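PDB 3BLX: isocitrate dehydrogenase [NAD] subunit 2 from Saccharomyces cerevisiae, which catalyses, together with subunit 1, the NAD-dependent oxidation and decarboxylation of isocitrate to 2-oxoglutarate in the citric acid cycle, and also binds mitochondrial mRNA leaders. Local coordinates for residues 24-29 with 39-44; 75-80 with 105-110; 195-200 with 244-249; 217-222 with 233-238; 275-280 with 306-311. All blocks are in the same frame, centred on the assembly; numbering follows the deposited sequence.

Contact 1: 24-29 with 39-44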
# COMPACT_ATOMS: atom_id res chain seq x y z
N VAL B 24 -38.86 11.64 -47.30
CA VAL B 24 -37.72 12.00 -46.45
C VAL B 24 -37.91 11.57 -44.97
O VAL B 24 -38.80 12.08 -44.29
CB VAL B 24 -37.46 13.51 -46.50
CG1 VAL B 24 -36.42 13.91 -45.47
CG2 VAL B 24 -37.03 13.94 -47.89
N SER B 25 -37.08 10.66 -44.48
CA SER B 25 -37.16 10.21 -43.09
C SER B 25 -36.92 11.39 -42.17
O SER B 25 -36.26 12.35 -42.56
CB SER B 25 -36.12 9.12 -42.82
OG SER B 25 -36.30 8.00 -43.66
N PHE B 26 -37.44 11.36 -40.96
CA PHE B 26 -37.19 12.48 -40.06
C PHE B 26 -36.29 12.21 -38.84
O PHE B 26 -35.12 12.57 -38.85
CB PHE B 26 -38.48 13.16 -39.65
CG PHE B 26 -38.31 14.63 -39.46
CD1 PHE B 26 -38.67 15.51 -40.46
CD2 PHE B 26 -37.76 15.14 -38.30
CE1 PHE B 26 -38.50 16.87 -40.31
CE2 PHE B 26 -37.58 16.50 -38.14
CZ PHE B 26 -37.95 17.37 -39.15
N ILE B 27 -36.83 11.60 -37.79
CA ILE B 27 -36.10 11.49 -36.53
C ILE B 27 -36.12 12.84 -35.86
O ILE B 27 -35.17 13.60 -35.95
CB ILE B 27 -34.60 11.10 -36.69
CG1 ILE B 27 -34.43 9.94 -37.66
CG2 ILE B 27 -33.97 10.79 -35.31
CD1 ILE B 27 -33.00 9.61 -37.96
N GLU B 28 -37.22 13.14 -35.19
CA GLU B 28 -37.37 14.43 -34.55
C GLU B 28 -36.51 14.55 -33.31
O GLU B 28 -36.25 15.65 -32.84
CB GLU B 28 -38.85 14.67 -34.20
CG GLU B 28 -39.77 14.42 -35.39
CD GLU B 28 -41.15 15.04 -35.22
OE1 GLU B 28 -41.45 15.55 -34.12
OE2 GLU B 28 -41.93 14.99 -36.20
N GLY B 29 -36.05 13.42 -32.80
CA GLY B 29 -35.24 13.43 -31.59
C GLY B 29 -36.02 13.91 -30.38
O GLY B 29 -37.25 13.85 -30.36
N SER B 39 -41.27 23.32 -36.48
CA SER B 39 -40.96 24.54 -37.22
C SER B 39 -40.43 24.28 -38.63
O SER B 39 -40.61 25.10 -39.52
CB SER B 39 -39.92 25.36 -36.47
OG SER B 39 -39.32 26.25 -37.38
N VAL B 40 -39.77 23.14 -38.82
CA VAL B 40 -39.22 22.86 -40.14
C VAL B 40 -40.32 22.42 -41.09
O VAL B 40 -40.29 22.74 -42.26
CB VAL B 40 -38.14 21.78 -40.10
CG1 VAL B 40 -37.72 21.39 -41.52
CG2 VAL B 40 -36.95 22.27 -39.29
N LYS B 41 -41.31 21.71 -40.56
CA LYS B 41 -42.42 21.23 -41.36
C LYS B 41 -43.34 22.38 -41.79
O LYS B 41 -43.82 22.41 -42.93
CB LYS B 41 -43.19 20.16 -40.57
CG LYS B 41 -42.39 18.90 -40.26
CD LYS B 41 -43.13 17.95 -39.31
CE LYS B 41 -42.42 16.60 -39.24
NZ LYS B 41 -43.28 15.51 -38.73
N LYS B 42 -43.56 23.33 -40.89
CA LYS B 42 -44.41 24.50 -41.16
C LYS B 42 -43.81 25.45 -42.19
O LYS B 42 -44.53 26.22 -42.84
CB LYS B 42 -44.69 25.27 -39.86
CG LYS B 42 -45.61 24.55 -38.87
CD LYS B 42 -46.00 25.46 -37.68
CE LYS B 42 -46.94 24.74 -36.72
NZ LYS B 42 -47.35 25.63 -35.60
N ILE B 43 -42.49 25.42 -42.33
CA ILE B 43 -41.78 26.26 -43.29
C ILE B 43 -41.57 25.50 -44.59
O ILE B 43 -41.34 26.10 -45.63
CB ILE B 43 -40.43 26.71 -42.72
CG1 ILE B 43 -40.63 27.51 -41.44
CG2 ILE B 43 -39.67 27.55 -43.71
CD1 ILE B 43 -39.38 28.24 -40.98
N PHE B 44 -41.68 24.18 -44.53
CA PHE B 44 -41.54 23.36 -45.73
C PHE B 44 -42.89 23.25 -46.42
O PHE B 44 -42.97 23.16 -47.65
CB PHE B 44 -40.96 21.98 -45.38
CG PHE B 44 -39.46 21.85 -45.64
CD1 PHE B 44 -38.58 22.83 -45.24
CD2 PHE B 44 -38.95 20.73 -46.28
CE1 PHE B 44 -37.22 22.71 -45.47
CE2 PHE B 44 -37.59 20.61 -46.51
CZ PHE B 44 -36.73 21.61 -46.11
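The F26 ring offers one face to K41, whose CE lies 4.0 Å above the ring plane and is displaced toward the rim rather than centred. The CD1 and CE1 atoms of F26 are each 4.1 Å from K41 CE, so the lysine meets one border of the ring. At the ring's edge, in plane, sits the backbone N of E28, and W53 packs against F26 in an edge-to-face arrangement. Of K41, the methylene CE is the part that touches the ring. The ammonium, K41 NZ, is 5.2 Å from the F26 ring centroid and 20° off the normal, which makes any cation-pi term long and at most weakly attractive.

The polar link is the salt bridge from K41 NZ to E28 OE2, at 2.9 Å, in which the nitrogen meets the oxygen nearly along the C-O axis. The two chains come together at about a right angle: K41 CG is anti to its own carbonyl carbon (chi1 -63°), and the extended chain beyond it carries NZ from the helix, past the phenyl ring, to the glutamate. Both K41 and E28 also touch a crystal neighbour, so the lattice may influence their conformations. The arrangement ties helix 33-45 back to the loop that leads into it from strand 22-23, an early beta-to-alpha connection of the isocitrate/isopropylmalate dehydrogenase fold.

Contact 2: 75-80 with 105-110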
# COMPACT_ATOMS: atom_id res chain seq x y z
N GLN B 75 -34.89 0.40 -42.36
CA GLN B 75 -35.59 0.20 -43.62
C GLN B 75 -36.10 1.51 -44.20
O GLN B 75 -35.98 1.76 -45.40
CB GLN B 75 -36.75 -0.78 -43.44
CG GLN B 75 -36.32 -2.13 -42.90
CD GLN B 75 -35.21 -2.74 -43.72
OE1 GLN B 75 -35.12 -2.54 -44.94
NE2 GLN B 75 -34.33 -3.50 -43.05
N SER B 76 -36.67 2.33 -43.34
CA SER B 76 -37.17 3.63 -43.74
C SER B 76 -36.10 4.52 -44.39
O SER B 76 -36.34 5.14 -45.43
CB SER B 76 -37.76 4.34 -42.52
OG SER B 76 -38.07 5.69 -42.83
N ILE B 77 -34.93 4.59 -43.77
CA ILE B 77 -33.86 5.47 -44.23
C ILE B 77 -33.13 4.86 -45.41
O ILE B 77 -32.74 5.58 -46.32
CB ILE B 77 -32.88 5.79 -43.09
CG1 ILE B 77 -33.61 6.46 -41.94
CG2 ILE B 77 -31.81 6.71 -43.57
CD1 ILE B 77 -32.74 6.74 -40.78
N THR B 78 -32.94 3.54 -45.41
CA THR B 78 -32.28 2.86 -46.53
C THR B 78 -33.09 3.06 -47.81
O THR B 78 -32.54 3.11 -48.92
CB THR B 78 -32.13 1.35 -46.28
OG1 THR B 78 -31.37 1.12 -45.09
CG2 THR B 78 -31.44 0.67 -47.47
N LYS B 79 -34.40 3.16 -47.64
CA LYS B 79 -35.31 3.31 -48.76
C LYS B 79 -35.36 4.74 -49.26
O LYS B 79 -35.32 4.98 -50.46
CB LYS B 79 -36.72 2.87 -48.37
CG LYS B 79 -37.77 3.10 -49.46
CD LYS B 79 -39.13 3.46 -48.86
CE LYS B 79 -39.50 2.53 -47.70
NZ LYS B 79 -40.56 3.12 -46.82
N ASN B 80 -35.47 5.69 -48.33
CA ASN B 80 -35.60 7.11 -48.69
C ASN B 80 -34.30 7.75 -49.15
O ASN B 80 -34.31 8.71 -49.92
CB ASN B 80 -36.18 7.90 -47.53
CG ASN B 80 -37.57 7.45 -47.17
OD1 ASN B 80 -38.24 6.77 -47.94
ND2 ASN B 80 -38.02 7.84 -45.98
N LYS B 105 -21.96 4.04 -38.83
CA LYS B 105 -21.49 2.73 -39.25
C LYS B 105 -22.54 1.97 -40.06
O LYS B 105 -22.22 1.38 -41.10
CB LYS B 105 -21.02 1.90 -38.05
CG LYS B 105 -19.50 1.80 -37.93
CD LYS B 105 -19.07 0.72 -36.96
CE LYS B 105 -17.55 0.58 -36.97
NZ LYS B 105 -17.08 -0.20 -35.79
N THR B 106 -23.80 2.01 -39.61
CA THR B 106 -24.85 1.27 -40.30
C THR B 106 -25.21 1.83 -41.69
O THR B 106 -25.51 1.06 -42.59
CB THR B 106 -26.13 1.06 -39.45
OG1 THR B 106 -27.05 2.13 -39.67
CG2 THR B 106 -25.83 0.95 -37.96
N PHE B 107 -25.14 3.15 -41.86
CA PHE B 107 -25.51 3.77 -43.15
C PHE B 107 -24.36 4.11 -44.07
O PHE B 107 -24.57 4.72 -45.12
CB PHE B 107 -26.37 5.02 -42.92
CG PHE B 107 -27.63 4.74 -42.19
CD1 PHE B 107 -27.87 5.29 -40.95
CD2 PHE B 107 -28.57 3.86 -42.73
CE1 PHE B 107 -29.03 4.99 -40.26
CE2 PHE B 107 -29.73 3.57 -42.04
CZ PHE B 107 -29.96 4.13 -40.80
N GLY B 108 -23.15 3.72 -43.68
CA GLY B 108 -21.97 3.91 -44.50
C GLY B 108 -21.60 5.37 -44.68
O GLY B 108 -21.14 5.76 -45.76
N LEU B 109 -21.80 6.17 -43.63
CA LEU B 109 -21.47 7.60 -43.66
C LEU B 109 -19.98 7.83 -43.44
O LEU B 109 -19.46 7.51 -42.39
CB LEU B 109 -22.27 8.35 -42.61
CG LEU B 109 -23.76 8.03 -42.57
CD1 LEU B 109 -24.43 8.85 -41.50
CD2 LEU B 109 -24.42 8.25 -43.92
N PHE B 110 -19.31 8.39 -44.43
CA PHE B 110 -17.86 8.49 -44.37
C PHE B 110 -17.38 9.94 -44.25
O PHE B 110 -16.28 10.19 -43.78
CB PHE B 110 -17.23 7.77 -45.56
CG PHE B 110 -17.62 8.35 -46.88
CD1 PHE B 110 -16.96 9.45 -47.39
CD2 PHE B 110 -18.67 7.81 -47.60
CE1 PHE B 110 -17.34 10.01 -48.61
CE2 PHE B 110 -19.05 8.36 -48.82
CZ PHE B 110 -18.39 9.46 -49.32
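I77 and F107 cross at about a right angle, with I77 CG2 over one face of the phenyl ring near its rim and I77 CD1 passing beyond the rim at CZ. I77 CG2 is 4.1 Å above the ring plane. I77 CB comes to 4.0 Å from F107 CE2, while the far end of the other branch, I77 CD1, reaches F107 CZ at 3.8 Å. These separations describe apolar van der Waals contact. With CG2 anti to the I77 backbone N and CG1 beside that N (chi1 -59°), both branches approach the same face, CG2 over the ring toward CE2 and CD1 past CZ.

The opposite face of the ring is occupied from within its own segment: T106 OG1 stands over its centre. F107 lies in the last turn of helix 99-107, and G108 with positive phi and two bonds back into that turn forms a Schellman motif before strand 109-117 begins. The contact thus sets helix 71-80 against a helix-to-strand junction. R104, which by similarity binds substrate, has its side chain about 7 Å from that of F107.

At the ring's edge, close to its plane, T78 OG1 approaches F107 CE2 to 4.2 Å. That hydroxyl is hydrogen-bonded to V74 O, one turn earlier in helix 71-80, and meets the phenyl group only as a neighbour.

Contact 3: 195-200 with 244-249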
# COMPACT_ATOMS: atom_id res chain seq x y z
N LEU B 195 4.20 9.56 -40.85
CA LEU B 195 3.83 9.00 -42.13
C LEU B 195 2.34 8.62 -42.26
O LEU B 195 1.91 8.10 -43.27
CB LEU B 195 4.74 7.81 -42.46
CG LEU B 195 4.43 6.42 -41.95
CD1 LEU B 195 5.73 5.64 -41.88
CD2 LEU B 195 3.80 6.50 -40.59
N ALA B 196 1.53 8.90 -41.24
CA ALA B 196 0.08 8.76 -41.37
C ALA B 196 -0.47 9.98 -42.08
O ALA B 196 -1.42 9.91 -42.86
CB ALA B 196 -0.55 8.64 -40.03
N ASP B 197 0.13 11.12 -41.81
CA ASP B 197 -0.27 12.32 -42.51
C ASP B 197 0.37 12.32 -43.89
O ASP B 197 -0.23 12.80 -44.85
CB ASP B 197 0.11 13.57 -41.71
CG ASP B 197 -0.79 13.77 -40.48
OD1 ASP B 197 -1.98 14.11 -40.64
OD2 ASP B 197 -0.30 13.58 -39.34
N GLY B 198 1.56 11.77 -43.99
CA GLY B 198 2.17 11.56 -45.29
C GLY B 198 1.29 10.77 -46.23
O GLY B 198 1.32 11.00 -47.43
N LEU B 199 0.50 9.82 -45.72
CA LEU B 199 -0.32 8.98 -46.59
C LEU B 199 -1.54 9.75 -47.05
O LEU B 199 -1.99 9.62 -48.18
CB LEU B 199 -0.72 7.67 -45.89
CG LEU B 199 -1.84 6.83 -46.49
CD1 LEU B 199 -1.71 5.41 -46.00
CD2 LEU B 199 -3.22 7.36 -46.13
N PHE B 200 -2.07 10.57 -46.15
CA PHE B 200 -3.24 11.36 -46.43
C PHE B 200 -2.92 12.42 -47.47
O PHE B 200 -3.70 12.62 -48.37
CB PHE B 200 -3.72 12.02 -45.15
CG PHE B 200 -5.10 12.61 -45.26
CD1 PHE B 200 -6.22 11.79 -45.22
CD2 PHE B 200 -5.27 13.97 -45.37
CE1 PHE B 200 -7.50 12.32 -45.30
CE2 PHE B 200 -6.55 14.51 -45.45
CZ PHE B 200 -7.67 13.68 -45.41
N ASN B 244 -9.57 12.18 -39.65
CA ASN B 244 -10.53 12.18 -38.54
C ASN B 244 -9.98 12.78 -37.22
O ASN B 244 -10.73 13.41 -36.47
CB ASN B 244 -11.08 10.77 -38.32
CG ASN B 244 -11.89 10.65 -37.04
OD1 ASN B 244 -11.41 10.07 -36.06
ND2 ASN B 244 -13.09 11.22 -37.02
N LEU B 245 -8.68 12.60 -36.98
CA LEU B 245 -7.98 13.09 -35.80
C LEU B 245 -8.24 14.55 -35.37
O LEU B 245 -8.51 14.83 -34.20
CB LEU B 245 -6.47 12.87 -35.97
CG LEU B 245 -5.72 12.72 -34.64
CD1 LEU B 245 -5.95 11.34 -34.04
CD2 LEU B 245 -4.23 13.00 -34.79
N TYR B 246 -8.15 15.48 -36.31
CA TYR B 246 -8.27 16.89 -35.99
C TYR B 246 -9.64 17.43 -36.37
O TYR B 246 -9.95 18.59 -36.11
CB TYR B 246 -7.22 17.69 -36.75
CG TYR B 246 -5.92 16.97 -36.98
CD1 TYR B 246 -5.03 16.76 -35.93
CD2 TYR B 246 -5.57 16.52 -38.25
CE1 TYR B 246 -3.84 16.11 -36.14
CE2 TYR B 246 -4.38 15.85 -38.47
CZ TYR B 246 -3.52 15.65 -37.41
OH TYR B 246 -2.33 15.00 -37.61
N GLY B 247 -10.46 16.60 -36.99
CA GLY B 247 -11.78 17.03 -37.44
C GLY B 247 -12.66 17.64 -36.37
O GLY B 247 -13.23 18.70 -36.58
N ASP B 248 -12.79 16.94 -35.24
CA ASP B 248 -13.56 17.41 -34.08
C ASP B 248 -13.16 18.82 -33.67
O ASP B 248 -14.00 19.70 -33.54
CB ASP B 248 -13.36 16.44 -32.89
CG ASP B 248 -14.53 15.45 -32.70
OD1 ASP B 248 -15.66 15.72 -33.19
OD2 ASP B 248 -14.32 14.40 -32.04
N ILE B 249 -11.87 19.02 -33.45
CA ILE B 249 -11.30 20.27 -32.95
C ILE B 249 -11.42 21.44 -33.94
O ILE B 249 -11.77 22.55 -33.57
CB ILE B 249 -9.81 20.09 -32.63
CG1 ILE B 249 -9.63 19.10 -31.48
CG2 ILE B 249 -9.16 21.40 -32.29
CD1 ILE B 249 -8.22 18.59 -31.39
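The Y246 hydroxyl donates a weak hydrogen bond to D197 OD1, with 3.2 Å between Y246 OH and D197 OD1. The same OH lies 3.0 Å from D197 OD2, so the phenol end faces both carboxylate oxygens. The two side chains come from opposite directions, and their flat groups are nearly coplanar, with carboxylate and ring planes 18° apart. D197 OD1 accordingly sits at the ring's edge, near its plane, and is 3.7 Å from Y246 CE2. Direct contact between these segments is confined to this pair of residues, both buried; the nearest CA atoms, of D197 and L245, are 10.2 Å apart.

On the Y246 side, L245 CB covers one face of the ring, 4.0 Å above its centre. On the D197 side, CG is anti to the carbonyl carbon (chi1 -72°), a setting that aims the carboxylate at helix 244-258. D197 OD2 has a stronger partner in R194, through a salt bridge that would be expected to compensate the buried carboxylate.

Y246 and D197 also both touch K189, which by similarity is critical for catalysis. D248, a magnesium ligand by similarity, lies farther along the tyrosine's helix and forms a salt bridge with K183 of the neighbouring subunit 1. The pair joins two helices in what is probably the second shell of the active site, consistent with a site built at the interface with subunit 1.

Contact 4: 217-222 with 233-238; sequences ETELID and SAYTDA
Y235 OH donates a 2.8 Å hydrogen bond to E219 OE1, tying together the two ends of a beta-alpha-beta crossover in which helix 221-230 links the parallel strands 215-220 and 238-242. The donor meets OE1 from above the carboxylate plane, 42° out of it. Seen from the tyrosine, OE1 lies at the ring's edge and in its plane, 3.5 Å from Y235 CE2; the ring and carboxylate planes are turned 38° apart.

The second carboxylate oxygen, E219 OE2, is engaged by K227 of the connecting helix in a salt bridge, so the carboxylate has two partners, the phenol and the lysine. With CG anti to the backbone N (chi1 -151°) and the chain extended beyond it, E219 reaches out from its strand to meet the phenol coming the opposite way. Both side chains rest on I185, in the strand that lies between the two crossover strands in the sheet.

Farther out, R183 bridges E217 and D237 by salt bridges and also binds A234 O. D222, in the first turn of helix 221-230, is a ligand of magnesium and substrate by similarity. Behind the tyrosine the chain turns twice: T236 N donates to S233 O at 3.0 Å, and the type I turn is closed by A238 N bonding Y235 O at 3.1 Å.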
# COMPACT_ATOMS: atom_id res chain seq x y z
N GLU B 217 -3.85 22.94 -52.18
CA GLU B 217 -2.78 23.38 -51.28
C GLU B 217 -2.76 22.46 -50.08
O GLU B 217 -3.79 21.90 -49.70
CB GLU B 217 -3.00 24.81 -50.80
CG GLU B 217 -3.35 25.79 -51.92
CD GLU B 217 -3.52 27.22 -51.43
OE1 GLU B 217 -3.35 27.46 -50.21
OE2 GLU B 217 -3.82 28.10 -52.27
N THR B 218 -1.58 22.30 -49.48
CA THR B 218 -1.47 21.60 -48.20
C THR B 218 -1.04 22.58 -47.12
O THR B 218 -0.27 23.51 -47.39
CB THR B 218 -0.49 20.40 -48.25
OG1 THR B 218 0.85 20.88 -48.45
CG2 THR B 218 -0.88 19.42 -49.36
N GLU B 219 -1.53 22.38 -45.89
CA GLU B 219 -1.16 23.30 -44.82
C GLU B 219 -1.00 22.60 -43.46
O GLU B 219 -1.80 21.72 -43.14
CB GLU B 219 -2.20 24.41 -44.75
CG GLU B 219 -1.67 25.74 -44.24
CD GLU B 219 -2.58 26.89 -44.63
OE1 GLU B 219 -3.78 26.65 -44.94
OE2 GLU B 219 -2.11 28.05 -44.63
N LEU B 220 0.02 22.99 -42.69
CA LEU B 220 0.22 22.43 -41.35
C LEU B 220 -0.93 22.88 -40.51
O LEU B 220 -1.32 24.04 -40.58
CB LEU B 220 1.53 22.91 -40.71
CG LEU B 220 2.84 22.23 -41.08
CD1 LEU B 220 3.96 22.66 -40.12
CD2 LEU B 220 2.68 20.71 -41.09
N ILE B 221 -1.49 21.99 -39.70
CA ILE B 221 -2.62 22.36 -38.88
C ILE B 221 -2.24 23.54 -37.98
O ILE B 221 -3.05 24.42 -37.78
CB ILE B 221 -3.15 21.19 -38.07
CG1 ILE B 221 -4.49 21.57 -37.45
CG2 ILE B 221 -2.14 20.80 -37.03
CD1 ILE B 221 -5.03 20.59 -36.49
N ASP B 222 -1.00 23.60 -37.51
CA ASP B 222 -0.51 24.76 -36.75
C ASP B 222 -0.76 26.07 -37.50
O ASP B 222 -1.25 27.03 -36.92
CB ASP B 222 1.00 24.70 -36.49
CG ASP B 222 1.45 23.40 -35.84
OD1 ASP B 222 0.94 22.33 -36.20
OD2 ASP B 222 2.37 23.47 -34.99
N SER B 233 -11.60 35.37 -43.21
CA SER B 233 -12.07 35.60 -44.58
C SER B 233 -11.13 34.97 -45.62
O SER B 233 -11.56 34.61 -46.73
CB SER B 233 -12.30 37.09 -44.84
OG SER B 233 -11.08 37.83 -44.74
N ALA B 234 -9.86 34.82 -45.24
CA ALA B 234 -8.83 34.29 -46.13
C ALA B 234 -9.10 32.86 -46.59
O ALA B 234 -8.37 32.32 -47.43
CB ALA B 234 -7.49 34.37 -45.44
N TYR B 235 -10.14 32.25 -46.05
CA TYR B 235 -10.43 30.85 -46.34
C TYR B 235 -11.79 30.66 -46.97
O TYR B 235 -12.21 29.52 -47.21
CB TYR B 235 -10.31 29.98 -45.07
CG TYR B 235 -8.88 29.67 -44.67
CD1 TYR B 235 -8.18 30.51 -43.83
CD2 TYR B 235 -8.24 28.52 -45.14
CE1 TYR B 235 -6.88 30.22 -43.47
CE2 TYR B 235 -6.94 28.23 -44.78
CZ TYR B 235 -6.27 29.08 -43.94
OH TYR B 235 -4.98 28.79 -43.57
N THR B 236 -12.47 31.75 -47.27
CA THR B 236 -13.81 31.66 -47.85
C THR B 236 -13.82 31.31 -49.33
O THR B 236 -14.87 31.16 -49.93
CB THR B 236 -14.63 32.92 -47.61
OG1 THR B 236 -14.21 33.91 -48.53
CG2 THR B 236 -14.41 33.45 -46.19
N ASP B 237 -12.64 31.13 -49.92
CA ASP B 237 -12.52 30.62 -51.28
C ASP B 237 -11.98 29.20 -51.27
O ASP B 237 -11.48 28.70 -52.27
CB ASP B 237 -11.55 31.49 -52.08
CG ASP B 237 -10.16 31.58 -51.44
OD1 ASP B 237 -10.07 31.82 -50.22
OD2 ASP B 237 -9.15 31.42 -52.16
N ALA B 238 -12.06 28.54 -50.12
CA ALA B 238 -11.48 27.22 -50.00
C ALA B 238 -12.36 26.24 -49.27
O ALA B 238 -13.23 26.61 -48.48
CB ALA B 238 -10.14 27.29 -49.33

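Contact 5: 275-280 with 306-311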
# COMPACT_ATOMS: atom_id res chain seq x y z
N SER B 275 -27.65 9.80 -46.76
CA SER B 275 -27.05 11.01 -46.20
C SER B 275 -27.96 11.61 -45.15
O SER B 275 -29.13 11.86 -45.39
CB SER B 275 -26.76 12.05 -47.28
OG SER B 275 -25.66 11.68 -48.08
N ILE B 276 -27.42 11.88 -43.97
CA ILE B 276 -28.20 12.37 -42.86
C ILE B 276 -27.77 13.78 -42.53
O ILE B 276 -26.59 14.08 -42.60
CB ILE B 276 -28.01 11.46 -41.66
CG1 ILE B 276 -28.49 10.05 -42.02
CG2 ILE B 276 -28.72 12.01 -40.46
CD1 ILE B 276 -28.56 9.11 -40.85
N PHE B 277 -28.72 14.64 -42.20
CA PHE B 277 -28.44 16.06 -42.00
C PHE B 277 -28.95 16.45 -40.65
O PHE B 277 -30.06 16.09 -40.30
CB PHE B 277 -29.13 16.88 -43.09
CG PHE B 277 -28.64 16.57 -44.46
CD1 PHE B 277 -27.72 17.41 -45.09
CD2 PHE B 277 -29.05 15.41 -45.12
CE1 PHE B 277 -27.25 17.11 -46.38
CE2 PHE B 277 -28.58 15.10 -46.41
CZ PHE B 277 -27.68 15.95 -47.04
N GLU B 278 -28.15 17.18 -39.89
CA GLU B 278 -28.49 17.44 -38.50
C GLU B 278 -27.87 18.70 -37.98
O GLU B 278 -26.84 19.14 -38.47
CB GLU B 278 -28.03 16.27 -37.62
CG GLU B 278 -26.56 15.86 -37.79
CD GLU B 278 -26.09 14.78 -36.78
OE1 GLU B 278 -26.69 14.63 -35.69
OE2 GLU B 278 -25.10 14.07 -37.08
N ALA B 279 -28.51 19.29 -36.98
CA ALA B 279 -27.86 20.32 -36.20
C ALA B 279 -26.87 19.62 -35.26
O ALA B 279 -27.01 18.43 -35.01
CB ALA B 279 -28.88 21.10 -35.42
N VAL B 280 -25.89 20.34 -34.75
CA VAL B 280 -24.89 19.72 -33.89
C VAL B 280 -25.00 20.17 -32.44
O VAL B 280 -24.18 19.78 -31.62
CB VAL B 280 -23.45 19.95 -34.40
CG1 VAL B 280 -23.34 19.56 -35.85
CG2 VAL B 280 -23.04 21.40 -34.23
N LEU B 306 -31.91 19.92 -49.01
CA LEU B 306 -32.52 20.33 -50.27
C LEU B 306 -31.48 20.32 -51.38
O LEU B 306 -31.60 19.58 -52.36
CB LEU B 306 -33.17 21.72 -50.13
CG LEU B 306 -34.67 21.85 -49.80
CD1 LEU B 306 -35.30 20.56 -49.30
CD2 LEU B 306 -34.92 22.99 -48.82
N ASN B 307 -30.43 21.13 -51.20
CA ASN B 307 -29.32 21.19 -52.15
C ASN B 307 -28.74 19.83 -52.50
O ASN B 307 -28.19 19.65 -53.57
CB ASN B 307 -28.21 22.10 -51.63
CG ASN B 307 -28.50 23.56 -51.86
OD1 ASN B 307 -28.94 23.95 -52.94
ND2 ASN B 307 -28.24 24.39 -50.85
N HIS B 308 -28.84 18.87 -51.61
CA HIS B 308 -28.26 17.56 -51.88
C HIS B 308 -29.24 16.76 -52.75
O HIS B 308 -28.85 15.82 -53.45
CB HIS B 308 -27.92 16.84 -50.56
CG HIS B 308 -27.49 15.41 -50.73
ND1 HIS B 308 -28.20 14.36 -50.21
CD2 HIS B 308 -26.43 14.87 -51.36
CE1 HIS B 308 -27.60 13.22 -50.51
NE2 HIS B 308 -26.52 13.50 -51.22
N MET B 309 -30.50 17.19 -52.70
CA MET B 309 -31.58 16.52 -53.41
C MET B 309 -31.81 17.12 -54.80
O MET B 309 -32.32 16.46 -55.69
CB MET B 309 -32.87 16.54 -52.58
CG MET B 309 -32.86 15.55 -51.43
SD MET B 309 -34.40 15.50 -50.49
CE MET B 309 -34.57 17.22 -50.08
N GLY B 310 -31.41 18.38 -54.98
CA GLY B 310 -31.55 19.04 -56.27
C GLY B 310 -32.58 20.15 -56.28
O GLY B 310 -32.67 20.92 -57.24
N LEU B 311 -33.36 20.24 -55.21
CA LEU B 311 -34.34 21.30 -55.05
C LEU B 311 -33.67 22.63 -54.72
O LEU B 311 -33.94 23.23 -53.68
CB LEU B 311 -35.33 20.94 -53.95
CG LEU B 311 -35.82 19.49 -53.94
CD1 LEU B 311 -36.79 19.25 -52.80
CD2 LEU B 311 -36.46 19.11 -55.27
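F277 and H308 meet where strand 275-279 of the large mixed sheet passes beneath the C-terminal end of helix 296-309, a helix-on-sheet layer of the dehydrogenase fold. Their ring centroids are 5.5 Å apart and the planes are inclined at 44°, a relation intermediate between stacked and perpendicular. The touching corner of the phenyl group is F277 CZ, which is 3.6 Å from H308 ND1 and equally close to H308 CB; ND1 lies at the edge of the phenyl ring, near its plane.

Conformation explains the meeting. On the helix, H308 places CG opposite its backbone N (chi1 172°), sending the imidazole down toward the strand. F277 answers with chi1 -62°, where CG is anti to the carbonyl carbon and the ring rises to the helix, so that the two side chains cross at about a right angle. S275, two residues earlier on the same side of the strand, also meets the imidazole, its OG and CB each 3.5 Å from H308 CE1; this is a packing contact.

The polar end of the histidine, NE2, is hydrogen-bonded to G9 O, which would help fix the ring's rotation. Just past H308 the chain leaves the helix at G310, the first non-helical residue, with positive phi, and L306 O accepts two backbone bonds there: from M309 N at 2.7 Å and from G310 N at 2.9 Å.

Contacts 1, 2 and 5 form one connected group. S25 OG of contact 1 probably bonds N80 ND2 (2.9 Å) and S76 OG (3.0 Å) of contact 2; F44 CZ of contact 1 packs on L306 CD2 of contact 5 at 3.5 Å; and F107 CD1 of contact 2 meets I276 CD1 of contact 5 at 3.9 Å. Contacts 3 and 4 form a second group, joined by Y246 CB against I221 CD1 at 3.6 Å, and carry D248 and D222, magnesium ligands by similarity. Contact 1 lies about 35 Å, centre to centre, from each of them, across the chain's centre. Contact 2, near R104, comes within about 8 Å of contact 3, nearest atoms.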